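Local coordinates for protein signal transduction histidine kinase, LytS (Clostridium beijerinckii, PDB 5XSJ) that probably passes phosphate from ATP to a protein histidine as a membrane-bound two-component sensor kinase, this fragment being its N-terminal all-helical part, at residues B[33-38]-B[48-53]; B[38-43]-B[109-114]; B[60-65]-B[78-83]. All blocks are in the same frame, centred on the assembly; numbering follows the deposited sequence.

Contact 1 (B[33-38]-B[48-53]); sequences LDNFNQ and KESYNN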
loop_
_atom_site.group_PDB
_atom_site.type_symbol
_atom_site.label_atom_id
_atom_site.label_comp_id
_atom_site.label_asym_id
_atom_site.label_seq_id
_atom_site.Cartn_x
_atom_site.Cartn_y
_atom_site.Cartn_z
ATOM N N LEU B 33 0.282 19.219 4.256
ATOM C CA LEU B 33 -0.550 18.154 3.689
ATOM C C LEU B 33 -1.946 18.164 4.294
ATOM O O LEU B 33 -2.948 18.097 3.583
ATOM C CB LEU B 33 0.105 16.774 3.911
ATOM C CG LEU B 33 -0.701 15.574 3.382
ATOM C CD1 LEU B 33 -0.862 15.619 1.851
ATOM C CD2 LEU B 33 -0.105 14.250 3.818
ATOM N N ASP B 34 -1.999 18.261 5.617
ATOM C CA ASP B 34 -3.252 18.231 6.347
ATOM C C ASP B 34 -4.176 19.377 5.924
ATOM O O ASP B 34 -5.370 19.171 5.665
ATOM C CB ASP B 34 -2.957 18.285 7.845
ATOM C CG ASP B 34 -4.206 18.184 8.688
ATOM O OD1 ASP B 34 -5.228 17.652 8.197
ATOM O OD2 ASP B 34 -4.166 18.637 9.848
ATOM N N ASN B 35 -3.615 20.581 5.820
ATOM C CA ASN B 35 -4.396 21.731 5.408
ATOM C C ASN B 35 -4.809 21.611 3.953
ATOM O O ASN B 35 -5.955 21.891 3.614
ATOM C CB ASN B 35 -3.609 23.021 5.659
ATOM C CG ASN B 35 -3.645 23.429 7.116
ATOM O OD1 ASN B 35 -4.633 23.983 7.571
ATOM N ND2 ASN B 35 -2.585 23.116 7.866
ATOM N N PHE B 36 -3.879 21.164 3.110
ATOM C CA PHE B 36 -4.171 20.855 1.705
ATOM C C PHE B 36 -5.372 19.914 1.565
ATOM O O PHE B 36 -6.311 20.207 0.834
ATOM C CB PHE B 36 -2.934 20.236 1.037
ATOM C CG PHE B 36 -3.204 19.613 -0.304
ATOM C CD1 PHE B 36 -3.410 20.401 -1.426
ATOM C CD2 PHE B 36 -3.224 18.231 -0.449
ATOM C CE1 PHE B 36 -3.644 19.829 -2.670
ATOM C CE2 PHE B 36 -3.456 17.652 -1.690
ATOM C CZ PHE B 36 -3.668 18.449 -2.803
ATOM N N ASN B 37 -5.320 18.782 2.270
ATOM C CA ASN B 37 -6.414 17.816 2.294
ATOM C C ASN B 37 -7.751 18.459 2.657
ATOM O O ASN B 37 -8.747 18.299 1.948
ATOM C CB ASN B 37 -6.106 16.691 3.283
ATOM C CG ASN B 37 -5.058 15.706 2.759
ATOM O OD1 ASN B 37 -4.816 15.608 1.555
ATOM N ND2 ASN B 37 -4.447 14.962 3.670
ATOM N N GLN B 38 -7.775 19.188 3.765
ATOM C CA GLN B 38 -9.002 19.864 4.193
ATOM C C GLN B 38 -9.487 20.859 3.163
ATOM O O GLN B 38 -10.691 21.000 2.957
ATOM C CB GLN B 38 -8.793 20.571 5.533
ATOM C CG GLN B 38 -8.535 19.605 6.699
ATOM C CD GLN B 38 -8.164 20.348 7.964
ATOM O OE1 GLN B 38 -8.942 21.157 8.478
ATOM N NE2 GLN B 38 -6.949 20.122 8.445
ATOM N N LYS B 48 -6.061 26.628 2.603
ATOM C CA LYS B 48 -5.126 26.816 1.495
ATOM C C LYS B 48 -3.985 27.767 1.857
ATOM O O LYS B 48 -2.821 27.533 1.500
ATOM C CB LYS B 48 -5.863 27.345 0.269
ATOM C CG LYS B 48 -4.971 27.608 -0.921
ATOM C CD LYS B 48 -5.768 28.168 -2.080
ATOM C CE LYS B 48 -4.874 28.497 -3.249
ATOM N NZ LYS B 48 -5.624 29.293 -4.264
ATOM N N GLU B 49 -4.324 28.841 2.563
ATOM C CA GLU B 49 -3.330 29.768 3.090
ATOM C C GLU B 49 -2.322 29.059 3.987
ATOM O O GLU B 49 -1.109 29.274 3.875
ATOM C CB GLU B 49 -4.021 30.897 3.866
ATOM C CG GLU B 49 -3.080 31.988 4.339
ATOM C CD GLU B 49 -3.759 32.985 5.275
ATOM O OE1 GLU B 49 -3.061 33.864 5.820
ATOM O OE2 GLU B 49 -4.987 32.876 5.483
ATOM N N SER B 50 -2.815 28.217 4.889
ATOM C CA SER B 50 -1.930 27.456 5.761
ATOM C C SER B 50 -1.146 26.398 4.986
ATOM O O SER B 50 0.019 26.143 5.285
ATOM C CB SER B 50 -2.716 26.781 6.883
ATOM O OG SER B 50 -3.255 27.744 7.766
ATOM N N TYR B 51 -1.783 25.769 4.006
ATOM C CA TYR B 51 -1.078 24.807 3.144
ATOM C C TYR B 51 0.151 25.467 2.544
ATOM O O TYR B 51 1.247 24.918 2.537
ATOM C CB TYR B 51 -2.003 24.304 2.032
ATOM C CG TYR B 51 -1.301 24.122 0.703
ATOM C CD1 TYR B 51 -0.552 22.984 0.457
ATOM C CD2 TYR B 51 -1.385 25.078 -0.312
ATOM C CE1 TYR B 51 0.114 22.806 -0.729
ATOM C CE2 TYR B 51 -0.707 24.898 -1.548
ATOM C CZ TYR B 51 0.036 23.739 -1.726
ATOM O OH TYR B 51 0.736 23.438 -2.869
ATOM N N ASN B 52 -0.061 26.678 2.050
ATOM C CA ASN B 52 0.956 27.396 1.312
ATOM C C ASN B 52 2.068 27.901 2.224
ATOM O O ASN B 52 3.251 27.723 1.924
ATOM C CB ASN B 52 0.317 28.546 0.538
ATOM C CG ASN B 52 1.318 29.296 -0.305
ATOM O OD1 ASN B 52 1.444 30.526 -0.205
ATOM N ND2 ASN B 52 2.065 28.553 -1.124
ATOM N N ASN B 53 1.687 28.502 3.349
ATOM C CA ASN B 53 2.653 28.967 4.344
ATOM C C ASN B 53 3.556 27.851 4.853
ATOM O O ASN B 53 4.772 28.021 4.979
ATOM C CB ASN B 53 1.930 29.613 5.533
ATOM C CG ASN B 53 1.302 30.974 5.184
ATOM O OD1 ASN B 53 1.426 31.469 4.064
ATOM N ND2 ASN B 53 0.605 31.560 6.145
HETATM O O HOH W 1 -5.180 26.265 9.525
#

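Contact 2 (B[38-43]-B[109-114]); sequences QYILNG and DDFVAA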
loop_
_atom_site.group_PDB
_atom_site.type_symbol
_atom_site.label_atom_id
_atom_site.label_comp_id
_atom_site.label_asym_id
_atom_site.label_seq_id
_atom_site.Cartn_x
_atom_site.Cartn_y
_atom_site.Cartn_z
ATOM N N GLN B 38 -7.775 19.188 3.765
ATOM C CA GLN B 38 -9.002 19.864 4.193
ATOM C C GLN B 38 -9.487 20.859 3.163
ATOM O O GLN B 38 -10.691 21.000 2.957
ATOM C CB GLN B 38 -8.793 20.571 5.533
ATOM C CG GLN B 38 -8.535 19.605 6.699
ATOM C CD GLN B 38 -8.164 20.348 7.964
ATOM O OE1 GLN B 38 -8.942 21.157 8.478
ATOM N NE2 GLN B 38 -6.949 20.122 8.445
ATOM N N TYR B 39 -8.560 21.549 2.504
ATOM C CA TYR B 39 -8.964 22.528 1.504
ATOM C C TYR B 39 -9.671 21.870 0.328
ATOM O O TYR B 39 -10.733 22.328 -0.092
ATOM C CB TYR B 39 -7.771 23.327 0.992
ATOM C CG TYR B 39 -8.164 24.331 -0.072
ATOM C CD1 TYR B 39 -9.009 25.404 0.235
ATOM C CD2 TYR B 39 -7.708 24.210 -1.374
ATOM C CE1 TYR B 39 -9.388 26.332 -0.736
ATOM C CE2 TYR B 39 -8.073 25.135 -2.357
ATOM C CZ TYR B 39 -8.914 26.194 -2.026
ATOM O OH TYR B 39 -9.267 27.114 -2.985
ATOM N N ILE B 40 -9.085 20.796 -0.201
ATOM C CA ILE B 40 -9.689 20.082 -1.322
ATOM C C ILE B 40 -11.058 19.505 -0.948
ATOM O O ILE B 40 -11.956 19.435 -1.790
ATOM C CB ILE B 40 -8.767 18.929 -1.828
ATOM C CG1 ILE B 40 -7.441 19.489 -2.348
ATOM C CG2 ILE B 40 -9.462 18.095 -2.913
ATOM C CD1 ILE B 40 -7.613 20.681 -3.306
ATOM N N LEU B 41 -11.220 19.104 0.314
ATOM C CA LEU B 41 -12.468 18.487 0.757
ATOM C C LEU B 41 -13.571 19.478 1.114
ATOM O O LEU B 41 -14.734 19.094 1.140
ATOM C CB LEU B 41 -12.229 17.576 1.961
ATOM C CG LEU B 41 -11.412 16.292 1.772
ATOM C CD1 LEU B 41 -11.817 15.281 2.835
ATOM C CD2 LEU B 41 -11.582 15.718 0.378
ATOM N N ASN B 42 -13.232 20.741 1.382
ATOM C CA ASN B 42 -14.265 21.722 1.766
ATOM C C ASN B 42 -14.091 23.153 1.229
ATOM O O ASN B 42 -15.052 23.916 1.152
ATOM C CB ASN B 42 -14.368 21.795 3.291
ATOM C CG ASN B 42 -15.533 22.668 3.753
ATOM O OD1 ASN B 42 -16.682 22.470 3.341
ATOM N ND2 ASN B 42 -15.229 23.671 4.580
ATOM N N GLY B 43 -12.869 23.532 0.885
ATOM C CA GLY B 43 -12.640 24.818 0.252
ATOM C C GLY B 43 -12.500 26.023 1.162
ATOM O O GLY B 43 -12.560 27.151 0.684
ATOM N N ASP B 109 -5.362 11.449 -9.479
ATOM C CA ASP B 109 -3.946 11.078 -9.481
ATOM C C ASP B 109 -3.063 12.084 -8.743
ATOM O O ASP B 109 -2.260 11.705 -7.899
ATOM C CB ASP B 109 -3.443 10.925 -10.919
ATOM C CG ASP B 109 -3.928 9.641 -11.570
ATOM O OD1 ASP B 109 -4.572 8.833 -10.860
ATOM O OD2 ASP B 109 -3.657 9.436 -12.780
ATOM N N ASP B 110 -3.205 13.364 -9.084
ATOM C CA ASP B 110 -2.447 14.425 -8.421
ATOM C C ASP B 110 -2.736 14.466 -6.936
ATOM O O ASP B 110 -1.849 14.705 -6.137
ATOM C CB ASP B 110 -2.771 15.790 -9.030
ATOM C CG ASP B 110 -2.170 15.975 -10.403
ATOM O OD1 ASP B 110 -1.060 15.460 -10.632
ATOM O OD2 ASP B 110 -2.798 16.657 -11.244
ATOM N N PHE B 111 -3.995 14.247 -6.581
ATOM C CA PHE B 111 -4.432 14.306 -5.193
ATOM C C PHE B 111 -3.760 13.191 -4.400
ATOM O O PHE B 111 -3.224 13.413 -3.315
ATOM C CB PHE B 111 -5.957 14.182 -5.125
ATOM C CG PHE B 111 -6.551 14.585 -3.812
ATOM C CD1 PHE B 111 -5.859 15.407 -2.940
ATOM C CD2 PHE B 111 -7.813 14.136 -3.449
ATOM C CE1 PHE B 111 -6.419 15.792 -1.723
ATOM C CE2 PHE B 111 -8.376 14.516 -2.248
ATOM C CZ PHE B 111 -7.677 15.344 -1.379
ATOM N N VAL B 112 -3.805 11.990 -4.964
ATOM C CA VAL B 112 -3.125 10.829 -4.414
ATOM C C VAL B 112 -1.611 11.014 -4.368
ATOM O O VAL B 112 -0.984 10.757 -3.336
ATOM C CB VAL B 112 -3.467 9.567 -5.237
ATOM C CG1 VAL B 112 -2.517 8.432 -4.909
ATOM C CG2 VAL B 112 -4.901 9.160 -4.964
ATOM N N ALA B 113 -1.021 11.459 -5.473
ATOM C CA ALA B 113 0.438 11.632 -5.509
ATOM C C ALA B 113 0.912 12.613 -4.436
ATOM O O ALA B 113 1.913 12.365 -3.770
ATOM C CB ALA B 113 0.900 12.089 -6.891
ATOM N N ALA B 114 0.178 13.701 -4.233
ATOM C CA ALA B 114 0.534 14.663 -3.187
ATOM C C ALA B 114 0.627 14.008 -1.810
ATOM O O ALA B 114 1.559 14.276 -1.056
ATOM C CB ALA B 114 -0.466 15.811 -3.162
#

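Contact 3 (B[60-65]-B[78-83]); sequences QKIGNL and RDLDNT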
loop_
_atom_site.group_PDB
_atom_site.type_symbol
_atom_site.label_atom_id
_atom_site.label_comp_id
_atom_site.label_asym_id
_atom_site.label_seq_id
_atom_site.Cartn_x
_atom_site.Cartn_y
_atom_site.Cartn_z
ATOM N N GLN B 60 12.266 26.626 2.711
ATOM C CA GLN B 60 13.336 27.521 3.166
ATOM C C GLN B 60 14.287 26.815 4.113
ATOM O O GLN B 60 15.503 26.954 4.003
ATOM C CB GLN B 60 12.755 28.762 3.863
ATOM C CG GLN B 60 13.763 29.914 4.076
ATOM C CD GLN B 60 14.584 29.772 5.359
ATOM O OE1 GLN B 60 14.328 28.885 6.183
ATOM N NE2 GLN B 60 15.568 30.657 5.539
ATOM N N LYS B 61 13.726 26.075 5.062
ATOM C CA LYS B 61 14.552 25.397 6.056
ATOM C C LYS B 61 15.352 24.246 5.449
ATOM O O LYS B 61 16.486 24.006 5.851
ATOM C CB LYS B 61 13.687 24.918 7.222
ATOM C CG LYS B 61 13.120 26.090 8.002
ATOM C CD LYS B 61 12.205 25.684 9.139
ATOM C CE LYS B 61 11.613 26.948 9.795
ATOM N NZ LYS B 61 10.628 26.647 10.868
ATOM N N ILE B 62 14.781 23.545 4.475
ATOM C CA ILE B 62 15.570 22.554 3.738
ATOM C C ILE B 62 16.754 23.250 3.052
ATOM O O ILE B 62 17.889 22.756 3.079
ATOM C CB ILE B 62 14.724 21.800 2.689
ATOM C CG1 ILE B 62 13.696 20.899 3.382
ATOM C CG2 ILE B 62 15.627 20.960 1.782
ATOM C CD1 ILE B 62 12.668 20.343 2.434
ATOM N N GLY B 63 16.480 24.401 2.441
ATOM C CA GLY B 63 17.522 25.220 1.841
ATOM C C GLY B 63 18.582 25.620 2.856
ATOM O O GLY B 63 19.770 25.623 2.558
ATOM N N ASN B 64 18.156 25.941 4.071
ATOM C CA ASN B 64 19.101 26.340 5.097
ATOM C C ASN B 64 20.047 25.201 5.461
ATOM O O ASN B 64 21.252 25.402 5.531
ATOM C CB ASN B 64 18.369 26.843 6.340
ATOM C CG ASN B 64 19.331 27.289 7.438
ATOM O OD1 ASN B 64 20.094 28.243 7.256
ATOM N ND2 ASN B 64 19.300 26.602 8.578
ATOM N N LEU B 65 19.501 24.009 5.689
ATOM C CA LEU B 65 20.316 22.822 5.980
ATOM C C LEU B 65 21.270 22.476 4.845
ATOM O O LEU B 65 22.364 21.978 5.089
ATOM C CB LEU B 65 19.425 21.608 6.266
ATOM C CG LEU B 65 18.608 21.612 7.556
ATOM C CD1 LEU B 65 17.756 20.352 7.650
ATOM C CD2 LEU B 65 19.531 21.725 8.766
ATOM N N ARG B 78 19.268 16.666 -0.958
ATOM C CA ARG B 78 18.904 16.853 -2.354
ATOM C C ARG B 78 17.652 16.034 -2.705
ATOM O O ARG B 78 16.752 16.533 -3.361
ATOM C CB ARG B 78 20.061 16.480 -3.288
ATOM C CG ARG B 78 19.688 16.599 -4.765
ATOM C CD ARG B 78 20.860 16.335 -5.685
ATOM N NE ARG B 78 21.357 14.971 -5.554
ATOM C CZ ARG B 78 22.411 14.498 -6.214
ATOM N NH1 ARG B 78 23.083 15.291 -7.049
ATOM N NH2 ARG B 78 22.796 13.239 -6.033
ATOM N N ASP B 79 17.594 14.778 -2.265
ATOM C CA ASP B 79 16.410 13.959 -2.520
ATOM C C ASP B 79 15.169 14.565 -1.866
ATOM O O ASP B 79 14.083 14.564 -2.435
ATOM C CB ASP B 79 16.605 12.528 -2.004
ATOM C CG ASP B 79 17.566 11.713 -2.858
ATOM O OD1 ASP B 79 17.838 12.108 -4.019
ATOM O OD2 ASP B 79 18.040 10.661 -2.363
ATOM N N LEU B 80 15.340 15.053 -0.644
ATOM C CA LEU B 80 14.230 15.613 0.099
ATOM C C LEU B 80 13.759 16.928 -0.550
ATOM O O LEU B 80 12.568 17.159 -0.717
ATOM C CB LEU B 80 14.642 15.822 1.561
ATOM C CG LEU B 80 13.709 16.681 2.418
ATOM C CD1 LEU B 80 12.283 16.110 2.468
ATOM C CD2 LEU B 80 14.286 16.856 3.809
ATOM N N ASP B 81 14.704 17.773 -0.933
ATOM C CA ASP B 81 14.395 19.056 -1.575
ATOM C C ASP B 81 13.650 18.862 -2.891
ATOM O O ASP B 81 12.629 19.501 -3.150
ATOM C CB ASP B 81 15.690 19.835 -1.808
ATOM C CG ASP B 81 15.446 21.319 -2.112
ATOM O OD1 ASP B 81 14.391 21.867 -1.714
ATOM O OD2 ASP B 81 16.324 21.936 -2.751
ATOM N N ASN B 82 14.162 17.968 -3.730
ATOM C CA ASN B 82 13.474 17.634 -4.971
ATOM C C ASN B 82 12.112 16.996 -4.751
ATOM O O ASN B 82 11.170 17.275 -5.466
ATOM C CB ASN B 82 14.346 16.718 -5.808
ATOM C CG ASN B 82 15.451 17.466 -6.475
ATOM O OD1 ASN B 82 15.267 18.625 -6.853
ATOM N ND2 ASN B 82 16.611 16.841 -6.607
ATOM N N THR B 83 12.005 16.145 -3.743
ATOM C CA THR B 83 10.745 15.470 -3.478
ATOM C C THR B 83 9.710 16.487 -3.003
ATOM O O THR B 83 8.536 16.398 -3.357
ATOM C CB THR B 83 10.938 14.336 -2.438
ATOM O OG1 THR B 83 11.936 13.435 -2.924
ATOM C CG2 THR B 83 9.656 13.571 -2.190
#

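Contact 1 (B[33-38]-B[48-53])
Asn35 and Tyr51 stand closest where segments 33-38 and 48-53 pass each other, their CA atoms 5.1 Å apart. The two segments run nearly antiparallel, at 151° between their N-to-C directions. Their axes approach to 7.7 Å, a tight helical hairpin of helix 15-42 with helix 45-67. At the closest point Asn35 CB rests 3.7 Å from Tyr51 N, against the backbone itself. Beyond it the amide of Asn35 lies alongside Ser50, with OD1 3.5 Å from Ser50 CB. Asn35 and Ser50 form no direct bond. Instead, a water donates to Asn35 OD1 at 3.1 Å and is also hydrogen-bonded to Ser50 OG. Asn35 ND2 bonds back to Ser31 O and Ser50 OG to Ser46 O, so each polar end is also held by its own helix. On the inner side, Phe36 CB meets Tyr51 CD1 at 3.7 Å. With CG of Phe36 anti to the backbone N (chi1 168°), its ring is set beside that of Tyr51. The two rings are oblique, their planes tilted by 44° and their centroids 5.8 Å apart. Tyr51 OH is hydrogen-bonded to Ser91 OG, while Tyr51 O accepts a bond from Ser32 OG. The chemistry is thus split: a single water-bridged polar pair on one margin of the hairpin, and a buried aromatic pair whose one hydroxyl is satisfied by helix 73-99.

Contact 2 (B[38-43]-B[109-114])
Phe111 spans the distance between segments 38-43 and 109-114, its ring reaching Ile40 and Leu41; the nearest CA atoms, those of Ile40 and Phe111, remain 8.7 Å apart. The main interaction is CH-pi. Ile40 CG2 sits over one face of the Phe111 ring, 3.9 Å from its centroid and 23° off the ring normal, displaced toward the rim. Its closest ring atom is Phe111 CZ, at 3.6 Å. With Ile40 CG2 anti to the backbone N and CG1 beside it, both branches can meet the aromatic face: Ile40 CG1 lies 3.9 Å from Phe111 CE1. Phe111 in turn has CG anti to its own backbone N (chi1 -165°), and the isoleucine and the ring pass alongside, pointing opposite ways. Plain apolar contact adds a second element. Leu41 CD2 comes in at the ring edge, near its plane, 4.3 Å from Phe111 CZ, so the outer end of the ring is met both over its face and from the rim. No polar bond crosses between the segments, and their join is entirely hydrophobic. The backbone of 38-43 is loosening here: bonds from Leu41 N and Asn42 N to Gln38 O are weak, and Gly43 turns out of the helix with positive phi. Contact 2 joins the C-terminal end of helix 15-42 to helix 104-133 in the four-helix bundle. Ile40 also touches Thr94 and Tyr98 of helix 73-99, and Lys115 makes a cation-pi contact with Phe111.

Contact 3 (B[60-65]-B[78-83])
Ile62 carries this contact, its two branches meeting consecutive residues of segment 78-83. The longer branch ends at CD1, which lies 3.8 Å from Leu80 CG. Leu80 CD2 flanks the same branch, 4.1 Å from both Ile62 CD1 and Ile62 CG1. The methyl branch, Ile62 CG2, meets Asp81 instead: Asp81 CB and OD1 are each 3.8 Å from it. The torsions of Ile62 aim the two branches. CG2 is anti to the backbone N, while CG1 lies beside that N and carries CD1 onward in an extended chain (chi2 169°). On the other helix, Leu80 holds CG anti to its backbone N (chi1 167°), which brings that carbon up to Ile62 CD1. The CA atoms of Ile62 and Asp81, the nearest pair between the segments, are 6.5 Å apart.

These segments belong to helix 45-67 and helix 73-99, successive members of an antiparallel four-helix bundle, and the apolar pair Ile62–Leu80 faces its interior. Around it, Ile62 also touches Leu84, and Leu80 meets Tyr124 of helix 104-133. Asp81 marks the change from core to charged margin. Its aliphatic CB packs on Ile62, whereas its carboxylate turns to two lysines of helix 45-67: OD1 forms a salt bridge with Lys59 and OD2 one with Lys66. These lysines stand seven residues apart, two helical turns, with Ile62 between them in sequence. Paired cations of this kind would probably help keep the aspartate ionised and hold its carboxylate from turning. On another flank of helix 73-99, Asp79 OD2 makes a salt bridge to a basic residue of a neighbouring subunit.

From the N terminus, helix 15-42 supplies segments 33-38 and 38-43, which share Gln38. Contact 1 closes first, a short hairpin loop into helix 45-67. Contact 3 then opens and closes farther along, joining helix 45-67 to helix 73-99 and lying wholly inside the long loop that contact 2 closes with helix 104-133. Contacts 1 and 2 cross along the chain and touch in space, with Phe36 CE2 3.5 Å from Phe111 CE1. Contact 3 lies on the opposite side of the chain's centre, its centre about 19 Å from that of contact 1. Together the three tie all four helices into one bundle.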